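Local coordinates for protein replicative DNA helicase (Nostoc punctiforme, PDB 4O1R) that is a helicase precursor's intein, which probably excises itself by protein splicing and joins its flanking segments into the mature helicase, at residues K77-I81 against E94-L98; F60-L66 against D109-T115; R71-N75 against K85-E89. One frame throughout, in Å; residues are numbered along the deposited sequence. Where two conformers were deposited one is given.

Contact 1. Residues K77-I81 against E94-L98. Unlike the reference sequence in segment 94-98: A97 (reference Cys). With NA (sodium ion), chain D.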
ATOM      1  N   LYS A  77       7.364  -2.240   2.271  1.00 12.09           N
ATOM      2  CA  LYS A  77       6.959  -2.883   3.530  1.00 12.48           C
ATOM      3  C   LYS A  77       5.440  -2.980   3.695  1.00 11.89           C
ATOM      4  O   LYS A  77       4.676  -2.089   3.294  1.00 12.78           O
ATOM      5  CB  LYS A  77       7.587  -2.186   4.740  1.00 13.72           C
ATOM      6  CG  LYS A  77       9.121  -2.342   4.810  1.00 15.15           C
ATOM      7  CD  LYS A  77       9.697  -1.820   6.120  1.00 20.58           C
ATOM      8  CE  LYS A  77      11.195  -2.063   6.181  1.00 23.08           C
ATOM      9  NZ  LYS A  77      11.758  -1.727   7.509  1.00 26.50           N
ATOM     10  N   PHE A  78       5.041  -4.107   4.278  1.00 11.76           N
ATOM     11  CA  PHE A  78       3.662  -4.451   4.615  1.00 11.43           C
ATOM     12  C   PHE A  78       3.622  -4.804   6.094  1.00 11.68           C
ATOM     13  O   PHE A  78       4.657  -5.132   6.683  1.00 12.01           O
ATOM     14  CB  PHE A  78       3.210  -5.646   3.776  1.00 11.94           C
ATOM     15  CG  PHE A  78       3.149  -5.336   2.308  1.00 11.06           C
ATOM     16  CD1 PHE A  78       4.300  -5.370   1.526  1.00 11.70           C
ATOM     17  CD2 PHE A  78       1.949  -4.970   1.706  1.00 12.33           C
ATOM     18  CE1 PHE A  78       4.252  -5.057   0.175  1.00 11.83           C
ATOM     19  CE2 PHE A  78       1.900  -4.663   0.349  1.00 12.80           C
ATOM     20  CZ  PHE A  78       3.055  -4.704  -0.410  1.00 12.54           C
ATOM     21  N   LEU A  79       2.444  -4.725   6.709  1.00 11.80           N
ATOM     22  CA  LEU A  79       2.374  -4.911   8.158  1.00 12.18           C
ATOM     23  C   LEU A  79       1.967  -6.332   8.528  1.00 11.81           C
ATOM     24  O   LEU A  79       0.898  -6.807   8.130  1.00 12.06           O
ATOM     25  CB  LEU A  79       1.388  -3.913   8.774  1.00 12.51           C
ATOM     26  CG  LEU A  79       1.259  -3.991  10.303  1.00 12.84           C
ATOM     27  CD1 LEU A  79       2.587  -3.752  11.000  1.00 14.71           C
ATOM     28  CD2 LEU A  79       0.220  -3.002  10.791  1.00 15.09           C
ATOM     29  N   THR A  80       2.827  -7.009   9.283  1.00 11.51           N
ATOM     30  CA  THR A  80       2.488  -8.320   9.839  1.00 11.92           C
ATOM     31  C   THR A  80       2.226  -8.174  11.344  1.00 12.20           C
ATOM     32  O   THR A  80       2.471  -7.112  11.921  1.00 13.06           O
ATOM     33  CB  THR A  80       3.631  -9.344   9.658  1.00 11.85           C
ATOM     34  OG1 THR A  80       4.689  -9.073  10.600  1.00 12.45           O
ATOM     35  CG2 THR A  80       4.157  -9.339   8.224  1.00 13.11           C
ATOM     36  N   ILE A  81       1.765  -9.252  11.984  1.00 12.70           N
ATOM     37  CA  ILE A  81       1.498  -9.238  13.425  1.00 14.19           C
ATOM     38  C   ILE A  81       2.794  -9.081  14.224  1.00 14.46           C
ATOM     39  O   ILE A  81       2.757  -8.773  15.421  1.00 15.86           O
ATOM     40  CB  ILE A  81       0.732 -10.533  13.842  1.00 13.98           C
ATOM     41  CG1 ILE A  81       0.014 -10.372  15.188  1.00 16.24           C
ATOM     42  CG2 ILE A  81       1.653 -11.750  13.862  1.00 15.11           C
ATOM     43  CD1 ILE A  81      -1.099  -9.403  15.143  1.00 17.94           C
ATOM     44  N   GLU A  94       2.016 -16.191   5.464  1.00 11.88           N
ATOM     45  CA  GLU A  94       2.164 -15.080   6.399  1.00 12.05           C
ATOM     46  C   GLU A  94       0.970 -14.129   6.248  1.00 11.82           C
ATOM     47  O   GLU A  94       0.435 -13.965   5.153  1.00 12.37           O
ATOM     48  CB  GLU A  94       3.492 -14.370   6.157  1.00 11.91           C
ATOM     49  CG  GLU A  94       3.893 -13.426   7.270  1.00 12.82           C
ATOM     50  CD  GLU A  94       5.383 -13.236   7.349  1.00 13.91           C
ATOM     51  OE1 GLU A  94       6.129 -13.781   6.503  1.00 15.88           O
ATOM     52  OE2 GLU A  94       5.823 -12.566   8.299  1.00 17.52           O
ATOM     53  N   HIS A  95       0.545 -13.504   7.347  1.00 11.38           N
ATOM     54  CA  HIS A  95      -0.624 -12.629   7.308  1.00 11.50           C
ATOM     55  C   HIS A  95      -0.239 -11.152   7.284  1.00 11.83           C
ATOM     56  O   HIS A  95       0.756 -10.750   7.897  1.00 12.38           O
ATOM     57  CB  HIS A  95      -1.515 -12.906   8.520  1.00 11.81           C
ATOM     58  CG  HIS A  95      -2.219 -14.231   8.483  1.00 12.29           C
ATOM     59  ND1 HIS A  95      -1.565 -15.448   8.516  1.00 15.26           N
ATOM     60  CD2 HIS A  95      -3.542 -14.518   8.465  1.00 13.62           C
ATOM     61  CE1 HIS A  95      -2.460 -16.426   8.499  1.00 14.34           C
ATOM     62  NE2 HIS A  95      -3.662 -15.886   8.473  1.00 14.92           N
ATOM     63  N   LEU A  96      -1.052 -10.357   6.585  1.00 11.67           N
ATOM     64  CA  LEU A  96      -0.855  -8.910   6.460  1.00 12.45           C
ATOM     65  C   LEU A  96      -2.100  -8.166   6.901  1.00 12.54           C
ATOM     66  O   LEU A  96      -3.223  -8.671   6.761  1.00 12.78           O
ATOM     67  CB  LEU A  96      -0.588  -8.515   5.007  1.00 14.32           C
ATOM     68  CG  LEU A  96       0.574  -9.159   4.282  1.00 15.18           C
ATOM     69  CD1 LEU A  96       0.618  -8.557   2.888  1.00 16.72           C
ATOM     70  CD2 LEU A  96       1.849  -8.880   5.057  1.00 16.54           C
ATOM     71  N   ALA A  97      -1.894  -6.947   7.406  1.00 12.49           N
ATOM     72  CA  ALA A  97      -3.003  -6.088   7.802  1.00 12.81           C
ATOM     73  C   ALA A  97      -3.659  -5.451   6.595  1.00 13.13           C
ATOM     74  O   ALA A  97      -2.988  -4.827   5.755  1.00 13.79           O
ATOM     75  CB  ALA A  97      -2.513  -4.998   8.735  1.00 13.64           C
ATOM     76  N   LEU A  98      -4.976  -5.605   6.526  1.00 13.88           N
ATOM     77  CA  LEU A  98      -5.777  -5.045   5.442  1.00 15.63           C
ATOM     78  C   LEU A  98      -7.006  -4.395   6.045  1.00 15.69           C
ATOM     79  O   LEU A  98      -7.508  -4.877   7.052  1.00 15.46           O
ATOM     80  CB  LEU A  98      -6.216  -6.173   4.485  1.00 17.72           C
ATOM     81  CG  LEU A  98      -5.344  -6.611   3.298  1.00 19.65           C
ATOM     82  CD1 LEU A  98      -3.990  -7.129   3.716  1.00 20.75           C
ATOM     83  CD2 LEU A  98      -6.041  -7.692   2.515  1.00 21.57           C
TER
HETATM   84 NA    NA D 203       2.693  -8.185  17.692  1.00 32.46          NA
HETATM   85  O   HOH W   1      -0.132  -4.661   5.263  1.00 12.17           O
HETATM   86  O   HOH W   2       0.963 -11.470  10.497  1.00 14.47           O
HETATM   87  O   HOH W   3       0.697  -9.213  18.718  1.00 30.39           O
HETATM   88  O   HOH W   4       1.037  -6.614  16.877  1.00 49.28           O
HETATM   89  O   HOH W   5       3.558 -10.212  17.996  1.00 22.82           O
HETATM   90  O   HOH W   6       4.649  -7.340  17.798  1.00 54.13           O
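Two strands meet almost at right angles here: the axes of strands 77-80 and 95-98 cross at 99° and approach to 4.8 Å; the nearest CA atoms, those of T80 and L96, are also 4.8 Å apart. So steep a crossing leaves room for one direct backbone hydrogen bond, A97 N to L79 O at 2.9 Å. The same oxygen receives the CA-H of L96 (CA to L79 O, 3.2 Å), and T80 CA lies 3.6 Å from H95 O. As the chains splay apart, water fills the gaps: water 1 links L79 N to A97 O, and water 2 links I81 N to H95 O. Apolar contacts complete the joint, F78 CB against L96 CD2 at 3.7 Å and L79 CD2 against the small A97 CB at 4.0 Å; A97 replaces the cysteine of the reference sequence. E94 leans in, its OE2 3.6 Å from T80 CG2, while its charge pairs with K85. Beyond the crossing, I81 O binds a sodium ion at 2.4 Å, alongside four waters. Strand 77-80 belongs to the sheet of 138-141 and strand 95-99 to that of 106-126, so the crossing joins two sheets of the compact all-beta Hint fold of inteins.

Contact 2. Residues F60-L66 against D109-T115. Unlike the reference sequence in segment 109-115: T115 (reference Glu).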
ATOM      1  N   PHE A  60       6.848  -7.284  -7.785  1.00 10.98           N
ATOM      2  CA  PHE A  60       6.304  -8.580  -7.375  1.00 10.85           C
ATOM      3  C   PHE A  60       4.813  -8.422  -7.154  1.00 10.90           C
ATOM      4  O   PHE A  60       4.383  -7.443  -6.551  1.00 11.69           O
ATOM      5  CB  PHE A  60       6.966  -9.045  -6.074  1.00 11.81           C
ATOM      6  CG  PHE A  60       8.428  -9.348  -6.227  1.00 13.01           C
ATOM      7  CD1 PHE A  60       9.366  -8.311  -6.230  1.00 14.61           C
ATOM      8  CD2 PHE A  60       8.867 -10.655  -6.406  1.00 14.74           C
ATOM      9  CE1 PHE A  60      10.727  -8.570  -6.409  1.00 17.19           C
ATOM     10  CE2 PHE A  60      10.230 -10.924  -6.586  1.00 17.02           C
ATOM     11  CZ  PHE A  60      11.147  -9.881  -6.582  1.00 17.89           C
ATOM     12  N   THR A  61       4.039  -9.391  -7.638  1.00 11.04           N
ATOM     13  CA  THR A  61       2.594  -9.433  -7.394  1.00 11.37           C
ATOM     14  C   THR A  61       2.329 -10.260  -6.152  1.00 11.05           C
ATOM     15  O   THR A  61       2.713 -11.439  -6.080  1.00 11.40           O
ATOM     16  CB  THR A  61       1.862 -10.039  -8.580  1.00 12.33           C
ATOM     17  OG1 THR A  61       2.212  -9.298  -9.750  1.00 14.16           O
ATOM     18  CG2 THR A  61       0.351  -9.964  -8.395  1.00 13.43           C
ATOM     19  N   LEU A  62       1.695  -9.631  -5.173  1.00 10.73           N
ATOM     20  CA  LEU A  62       1.318 -10.293  -3.936  1.00 11.03           C
ATOM     21  C   LEU A  62      -0.195 -10.438  -3.921  1.00 11.21           C
ATOM     22  O   LEU A  62      -0.898  -9.467  -4.189  1.00 11.82           O
ATOM     23  CB  LEU A  62       1.814  -9.461  -2.757  1.00 12.13           C
ATOM     24  CG  LEU A  62       1.516  -9.991  -1.350  1.00 12.90           C
ATOM     25  CD1 LEU A  62       2.601  -9.532  -0.397  1.00 15.40           C
ATOM     26  CD2 LEU A  62       0.142  -9.529  -0.880  1.00 14.26           C
ATOM     27  N   THR A  63      -0.680 -11.647  -3.633  1.00 10.97           N
ATOM     28  CA  THR A  63      -2.119 -11.918  -3.593  1.00 11.32           C
ATOM     29  C   THR A  63      -2.492 -12.498  -2.243  1.00 11.10           C
ATOM     30  O   THR A  63      -1.757 -13.335  -1.704  1.00 11.35           O
ATOM     31  CB  THR A  63      -2.516 -12.900  -4.717  1.00 11.89           C
ATOM     32  OG1 THR A  63      -2.041 -12.395  -5.968  1.00 12.89           O
ATOM     33  CG2 THR A  63      -4.031 -13.082  -4.809  1.00 12.99           C
ATOM     34  N   THR A  64      -3.628 -12.066  -1.702  1.00 11.28           N
ATOM     35  CA  THR A  64      -4.099 -12.574  -0.417  1.00 12.26           C
ATOM     36  C   THR A  64      -5.259 -13.555  -0.609  1.00 12.55           C
ATOM     37  O   THR A  64      -5.858 -13.636  -1.688  1.00 13.08           O
ATOM     38  CB  THR A  64      -4.535 -11.433   0.539  1.00 12.43           C
ATOM     39  OG1 THR A  64      -5.790 -10.892   0.096  1.00 13.38           O
ATOM     40  CG2 THR A  64      -3.476 -10.322   0.614  1.00 14.39           C
ATOM     41  N   ARG A  65      -5.603 -14.256   0.469  1.00 13.00           N
ATOM     42  CA  ARG A  65      -6.659 -15.271   0.458  1.00 13.94           C
ATOM     43  C   ARG A  65      -8.032 -14.701   0.085  1.00 14.84           C
ATOM     44  O   ARG A  65      -8.807 -15.375  -0.597  1.00 16.16           O
ATOM     45  CB  ARG A  65      -6.691 -15.995   1.808  1.00 14.06           C
ATOM     46  CG  ARG A  65      -7.693 -17.146   1.930  1.00 15.53           C
ATOM     47  CD  ARG A  65      -7.501 -17.918   3.258  1.00 17.54           C
ATOM     48  NE  ARG A  65      -7.577 -17.038   4.437  1.00 18.90           N
ATOM     49  CZ  ARG A  65      -7.071 -17.320   5.644  1.00 20.24           C
ATOM     50  NH1 ARG A  65      -6.446 -18.468   5.880  1.00 19.61           N
ATOM     51  NH2 ARG A  65      -7.186 -16.434   6.626  1.00 22.57           N
ATOM     52  N   LEU A  66      -8.322 -13.473   0.512  1.00 15.72           N
ATOM     53  CA  LEU A  66      -9.579 -12.789   0.164  0.60 16.54           C
ATOM     54  C   LEU A  66      -9.586 -12.289  -1.265  1.00 16.87           C
ATOM     55  O   LEU A  66     -10.618 -11.809  -1.759  1.00 18.81           O
ATOM     56  CB  LEU A  66      -9.824 -11.596   1.084  0.60 17.32           C
ATOM     57  CG  LEU A  66     -10.248 -11.873   2.523  0.60 17.90           C
ATOM     58  CD1 LEU A  66     -10.513 -10.560   3.148  0.60 20.70           C
ATOM     59  CD2 LEU A  66     -11.494 -12.715   2.625  0.60 19.67           C
ATOM     60  N   ASP A 109      -5.121 -10.850   6.758  1.00 14.27           N
ATOM     61  CA  ASP A 109      -5.369 -11.786   5.666  1.00 14.26           C
ATOM     62  C   ASP A 109      -4.106 -12.581   5.353  1.00 13.86           C
ATOM     63  O   ASP A 109      -2.991 -12.081   5.477  1.00 15.81           O
ATOM     64  CB  ASP A 109      -5.853 -11.039   4.420  1.00 14.92           C
ATOM     65  CG  ASP A 109      -6.643 -11.927   3.458  1.00 16.40           C
ATOM     66  OD1 ASP A 109      -6.925 -13.105   3.767  1.00 19.42           O
ATOM     67  OD2 ASP A 109      -7.003 -11.396   2.403  1.00 20.30           O
ATOM     68  N   GLU A 110      -4.294 -13.807   4.905  1.00 13.18           N
ATOM     69  CA  GLU A 110      -3.195 -14.692   4.559  1.00 12.33           C
ATOM     70  C   GLU A 110      -2.672 -14.419   3.147  1.00 11.86           C
ATOM     71  O   GLU A 110      -3.462 -14.286   2.201  1.00 12.45           O
ATOM     72  CB  GLU A 110      -3.726 -16.127   4.621  1.00 13.05           C
ATOM     73  CG  GLU A 110      -2.662 -17.171   4.418  1.00 13.74           C
ATOM     74  CD  GLU A 110      -3.218 -18.525   4.064  1.00 17.88           C
ATOM     75  OE1 GLU A 110      -4.170 -18.599   3.259  1.00 21.66           O
ATOM     76  OE2 GLU A 110      -2.662 -19.513   4.551  1.00 20.25           O
ATOM     77  N   ILE A 111      -1.349 -14.371   2.999  1.00 11.46           N
ATOM     78  CA  ILE A 111      -0.724 -14.330   1.672  1.00 11.98           C
ATOM     79  C   ILE A 111      -0.809 -15.707   1.029  1.00 11.94           C
ATOM     80  O   ILE A 111      -0.385 -16.708   1.639  1.00 13.70           O
ATOM     81  CB  ILE A 111       0.754 -13.927   1.773  1.00 12.25           C
ATOM     82  CG1 ILE A 111       0.882 -12.507   2.328  1.00 13.28           C
ATOM     83  CG2 ILE A 111       1.441 -14.026   0.393  1.00 13.51           C
ATOM     84  CD1 ILE A 111       2.275 -12.169   2.796  1.00 14.73           C
ATOM     85  N   VAL A 112      -1.362 -15.764  -0.186  1.00 11.71           N
ATOM     86  CA  VAL A 112      -1.426 -17.033  -0.939  1.00 12.19           C
ATOM     87  C   VAL A 112      -0.400 -17.139  -2.065  1.00 12.08           C
ATOM     88  O   VAL A 112      -0.070 -18.244  -2.495  1.00 13.49           O
ATOM     89  CB  VAL A 112      -2.857 -17.366  -1.461  1.00 12.47           C
ATOM     90  CG1 VAL A 112      -3.836 -17.522  -0.298  1.00 13.30           C
ATOM     91  CG2 VAL A 112      -3.347 -16.318  -2.431  1.00 13.76           C
ATOM     92  N   SER A 113       0.122 -16.004  -2.523  1.00 11.37           N
ATOM     93  CA  SER A 113       1.139 -16.034  -3.566  1.00 11.70           C
ATOM     94  C   SER A 113       1.947 -14.764  -3.619  1.00 10.72           C
ATOM     95  O   SER A 113       1.429 -13.673  -3.364  1.00 11.60           O
ATOM     96  CB  SER A 113       0.515 -16.342  -4.933  1.00 12.82           C
ATOM     97  OG  SER A 113      -0.381 -15.343  -5.306  0.58 10.68           O
ATOM     98  N   ILE A 114       3.227 -14.930  -3.931  1.00 10.67           N
ATOM     99  CA  ILE A 114       4.103 -13.812  -4.294  1.00 11.13           C
ATOM    100  C   ILE A 114       4.851 -14.242  -5.544  1.00 11.50           C
ATOM    101  O   ILE A 114       5.470 -15.315  -5.559  1.00 12.09           O
ATOM    102  CB  ILE A 114       5.100 -13.420  -3.177  1.00 10.95           C
ATOM    103  CG1 ILE A 114       4.355 -13.065  -1.884  1.00 12.79           C
ATOM    104  CG2 ILE A 114       5.942 -12.237  -3.632  1.00 12.66           C
ATOM    105  CD1 ILE A 114       5.289 -12.830  -0.706  1.00 14.17           C
ATOM    106  N   THR A 115       4.804 -13.409  -6.588  1.00 12.08           N
ATOM    107  CA  THR A 115       5.323 -13.793  -7.897  1.00 14.10           C
ATOM    108  C   THR A 115       6.031 -12.616  -8.535  1.00 13.37           C
ATOM    109  O   THR A 115       5.442 -11.545  -8.672  1.00 13.52           O
ATOM    110  CB  THR A 115       4.144 -14.207  -8.835  1.00 14.79           C
ATOM    111  OG1 THR A 115       3.368 -15.262  -8.241  1.00 22.22           O
ATOM    112  CG2 THR A 115       4.649 -14.634 -10.212  1.00 19.00           C
TER
HETATM  113  O   HOH W   7       0.591 -13.144  -6.588  1.00 12.79           O
HETATM  114  O   HOH W   8      -9.050 -14.585   4.478  1.00 27.40           O
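R65 lays one face of its guanidinium over E110 CB. R65 NH1 and E110 OE1, 3.5 Å apart, form a salt bridge that is an attraction of charges only, because no N-H of R65 points at the oxygen; water 8 connects R65 NE to D109 OD1. D109 holds the end of the strand through OD2, which accepts from T64 OG1 at 2.7 Å and from L66 N at 3.1 Å, while R65 N donates to E110 O at 2.8 Å. In the antiparallel ladder, T61 and T115 form a hydrogen-bonded pair (T61 N to T115 O, 2.8 Å; T115 N to T61 O, 2.9 Å), as do T63 and S113, whose return bond from S113 N to T63 O is weak at 3.4 Å. V112 N also donates to T63 O, at 2.9 Å: V112 and S113 together face T63 in a classic beta bulge that shifts the register by one. Water 7 ties T61 O to T63 OG1 and S113 OG. On the face opposite these hydroxyls, L62 CD1 packs 4.2 Å from both I111 CD1 and I114 CG1, beside L90 and L96. Strand 57-64 lies between 69-72 and 106-126, whose other edge pairs with 95-99 around D109 and I111.

Contact 3. Residues R71-N75 against K85-E89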
ATOM      1  N   ARG A  71       0.987  -4.901  -6.729  1.00 11.41           N
ATOM      2  CA  ARG A  71       2.310  -5.069  -7.339  1.00 11.46           C
ATOM      3  C   ARG A  71       3.242  -4.032  -6.757  1.00 10.82           C
ATOM      4  O   ARG A  71       3.017  -2.831  -6.908  1.00 11.37           O
ATOM      5  CB  ARG A  71       2.237  -4.977  -8.869  1.00 12.18           C
ATOM      6  CG  ARG A  71       1.431  -6.159  -9.414  0.58 13.53           C
ATOM      7  CD  ARG A  71       1.181  -6.088 -10.889  0.58 16.10           C
ATOM      8  NE  ARG A  71       2.404  -6.318 -11.634  0.58 16.71           N
ATOM      9  CZ  ARG A  71       2.852  -5.526 -12.599  0.58 17.15           C
ATOM     10  NH1 ARG A  71       2.162  -4.444 -12.942  0.58 17.32           N
ATOM     11  NH2 ARG A  71       3.982  -5.831 -13.225  0.58 18.40           N
ATOM     12  N   ALA A  72       4.281  -4.511  -6.066  1.00 10.37           N
ATOM     13  CA  ALA A  72       5.170  -3.656  -5.298  1.00 10.48           C
ATOM     14  C   ALA A  72       6.618  -4.072  -5.461  1.00 10.62           C
ATOM     15  O   ALA A  72       6.921  -5.212  -5.809  1.00 10.81           O
ATOM     16  CB  ALA A  72       4.785  -3.679  -3.807  1.00 11.70           C
ATOM     17  N   THR A  73       7.518  -3.137  -5.197  1.00 10.09           N
ATOM     18  CA  THR A  73       8.938  -3.485  -5.195  1.00 10.02           C
ATOM     19  C   THR A  73       9.271  -4.411  -4.020  1.00 10.11           C
ATOM     20  O   THR A  73       8.535  -4.475  -3.030  1.00 10.57           O
ATOM     21  CB  THR A  73       9.814  -2.239  -5.149  1.00 10.27           C
ATOM     22  OG1 THR A  73       9.506  -1.493  -3.965  1.00 10.42           O
ATOM     23  CG2 THR A  73       9.593  -1.353  -6.373  1.00 11.41           C
ATOM     24  N   GLY A  74      10.394  -5.114  -4.130  1.00 10.39           N
ATOM     25  CA  GLY A  74      10.785  -6.085  -3.122  1.00 11.02           C
ATOM     26  C   GLY A  74      11.020  -5.464  -1.759  1.00 11.00           C
ATOM     27  O   GLY A  74      10.844  -6.123  -0.736  1.00 11.81           O
ATOM     28  N   ASN A  75      11.449  -4.206  -1.736  1.00 11.18           N
ATOM     29  CA  ASN A  75      11.704  -3.519  -0.481  1.00 11.40           C
ATOM     30  C   ASN A  75      10.488  -2.815   0.105  1.00 11.39           C
ATOM     31  O   ASN A  75      10.593  -2.220   1.172  1.00 13.02           O
ATOM     32  CB  ASN A  75      12.888  -2.534  -0.605  1.00 11.41           C
ATOM     33  CG  ASN A  75      12.656  -1.414  -1.606  1.00 12.21           C
ATOM     34  OD1 ASN A  75      11.867  -1.532  -2.546  1.00 13.10           O
ATOM     35  ND2 ASN A  75      13.383  -0.317  -1.414  1.00 14.07           N
ATOM     36  N   LYS A  85       7.396  -5.567   7.433  1.00 11.86           N
ATOM     37  CA  LYS A  85       8.369  -6.418   6.734  1.00 12.38           C
ATOM     38  C   LYS A  85       8.385  -6.096   5.248  1.00 11.81           C
ATOM     39  O   LYS A  85       7.335  -5.831   4.642  1.00 12.21           O
ATOM     40  CB  LYS A  85       8.005  -7.901   6.884  1.00 13.31           C
ATOM     41  CG  LYS A  85       8.050  -8.437   8.308  1.00 15.53           C
ATOM     42  CD  LYS A  85       8.152  -9.937   8.291  1.00 17.48           C
ATOM     43  CE  LYS A  85       8.214 -10.483   9.684  1.00 19.83           C
ATOM     44  NZ  LYS A  85       8.156 -11.966   9.634  1.00 20.52           N
ATOM     45  N   ARG A  86       9.581  -6.114   4.672  1.00 11.44           N
ATOM     46  CA  ARG A  86       9.733  -6.018   3.222  1.00 11.23           C
ATOM     47  C   ARG A  86       8.996  -7.149   2.525  1.00 10.82           C
ATOM     48  O   ARG A  86       8.969  -8.289   3.020  1.00 11.05           O
ATOM     49  CB  ARG A  86      11.205  -6.142   2.858  1.00 11.31           C
ATOM     50  CG  ARG A  86      12.095  -5.020   3.368  1.00 12.26           C
ATOM     51  CD  ARG A  86      13.561  -5.406   3.247  1.00 12.58           C
ATOM     52  NE  ARG A  86      13.919  -5.712   1.855  1.00 13.54           N
ATOM     53  CZ  ARG A  86      14.719  -4.975   1.090  1.00 12.61           C
ATOM     54  NH1 ARG A  86      15.241  -3.843   1.549  1.00 14.74           N
ATOM     55  NH2 ARG A  86      14.963  -5.376  -0.157  1.00 13.40           N
ATOM     56  N   LEU A  87       8.429  -6.850   1.361  1.00 10.46           N
ATOM     57  CA  LEU A  87       7.806  -7.876   0.540  1.00 10.24           C
ATOM     58  C   LEU A  87       8.750  -9.069   0.335  1.00 10.37           C
ATOM     59  O   LEU A  87       8.324 -10.235   0.429  1.00 11.09           O
ATOM     60  CB  LEU A  87       7.347  -7.281  -0.807  1.00 10.46           C
ATOM     61  CG  LEU A  87       6.715  -8.279  -1.794  1.00 11.00           C
ATOM     62  CD1 LEU A  87       5.702  -7.577  -2.696  1.00 12.46           C
ATOM     63  CD2 LEU A  87       7.781  -8.991  -2.634  1.00 12.82           C
ATOM     64  N   ASP A  88      10.030  -8.783   0.084  1.00 10.35           N
ATOM     65  CA  ASP A  88      10.975  -9.858  -0.184  1.00 11.17           C
ATOM     66  C   ASP A  88      11.470 -10.577   1.075  1.00 11.10           C
ATOM     67  O   ASP A  88      12.355 -11.435   0.987  1.00 11.56           O
ATOM     68  CB  ASP A  88      12.114  -9.384  -1.107  1.00 12.25           C
ATOM     69  CG  ASP A  88      12.983  -8.309  -0.495  1.00 12.88           C
ATOM     70  OD1 ASP A  88      12.988  -8.127   0.739  1.00 12.50           O
ATOM     71  OD2 ASP A  88      13.689  -7.629  -1.280  1.00 15.82           O
ATOM     72  N   GLU A  89      10.843 -10.265   2.221  1.00 11.26           N
ATOM     73  CA  GLU A  89      11.039 -11.039   3.453  1.00 11.41           C
ATOM     74  C   GLU A  89       9.771 -11.769   3.909  1.00 10.80           C
ATOM     75  O   GLU A  89       9.787 -12.458   4.921  1.00 11.63           O
ATOM     76  CB  GLU A  89      11.572 -10.137   4.572  1.00 13.37           C
ATOM     77  CG  GLU A  89      12.991  -9.595   4.276  1.00 16.07           C
ATOM     78  CD  GLU A  89      14.103 -10.672   4.283  1.00 20.19           C
ATOM     79  OE1 GLU A  89      13.970 -11.702   4.979  1.00 22.80           O
ATOM     80  OE2 GLU A  89      15.127 -10.491   3.585  1.00 24.00           O
TER
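K85 turns its CB away from residues 71-75, leaving its backbone to pair with F78. R86 then reaches across: its CB lies 3.6 Å from G74 O, and one face of its guanidinium covers N75 CB, 3.4 Å from R86 NH1. The same group makes a two-pronged salt bridge with D88, NE to OD1 and NH2 to OD2, each 2.8 Å. L87 points inward, its CD1 4.2 Å from A72 CB and its CB 3.8 Å from T73 O, and it also packs on F60 and F78. The loop it touches, T73 to H76, carries the TxxH motif of intein block B; T73 OG1 donates to N75 OD1 at 2.8 Å and accepts from A4 N near the chain start. D88 N donates to G74 O at 2.9 Å, the one hydrogen bond between the segments, and a beta carbon on G74 would clash with D88 OD2. At E89 the chain finishes a short 3-10 turn, with E89 N bonded to R86 O at 2.8 Å.

Contact 1 is the most buried of the three, a largely apolar, water-bridged crossing of two sheets. Contact 2, by contrast, is a lateral ladder within one sheet and covers 714 Å², against 292 Å² and 279 Å² for contacts 1 and 3; its charged residues gather at one end, where R65 is exposed. Contact 3 joins two loop regions where strands 69-72 and 83-86 finish, with the R86-D88 ion pair toward the surface and L87 toward the interior. Contacts 1 and 2 share the edge between strands 95-99 and 106-126, where L96 N meets D109 O and E94 O meets I111 N. L87 of contact 3 also packs on I114 of contact 2.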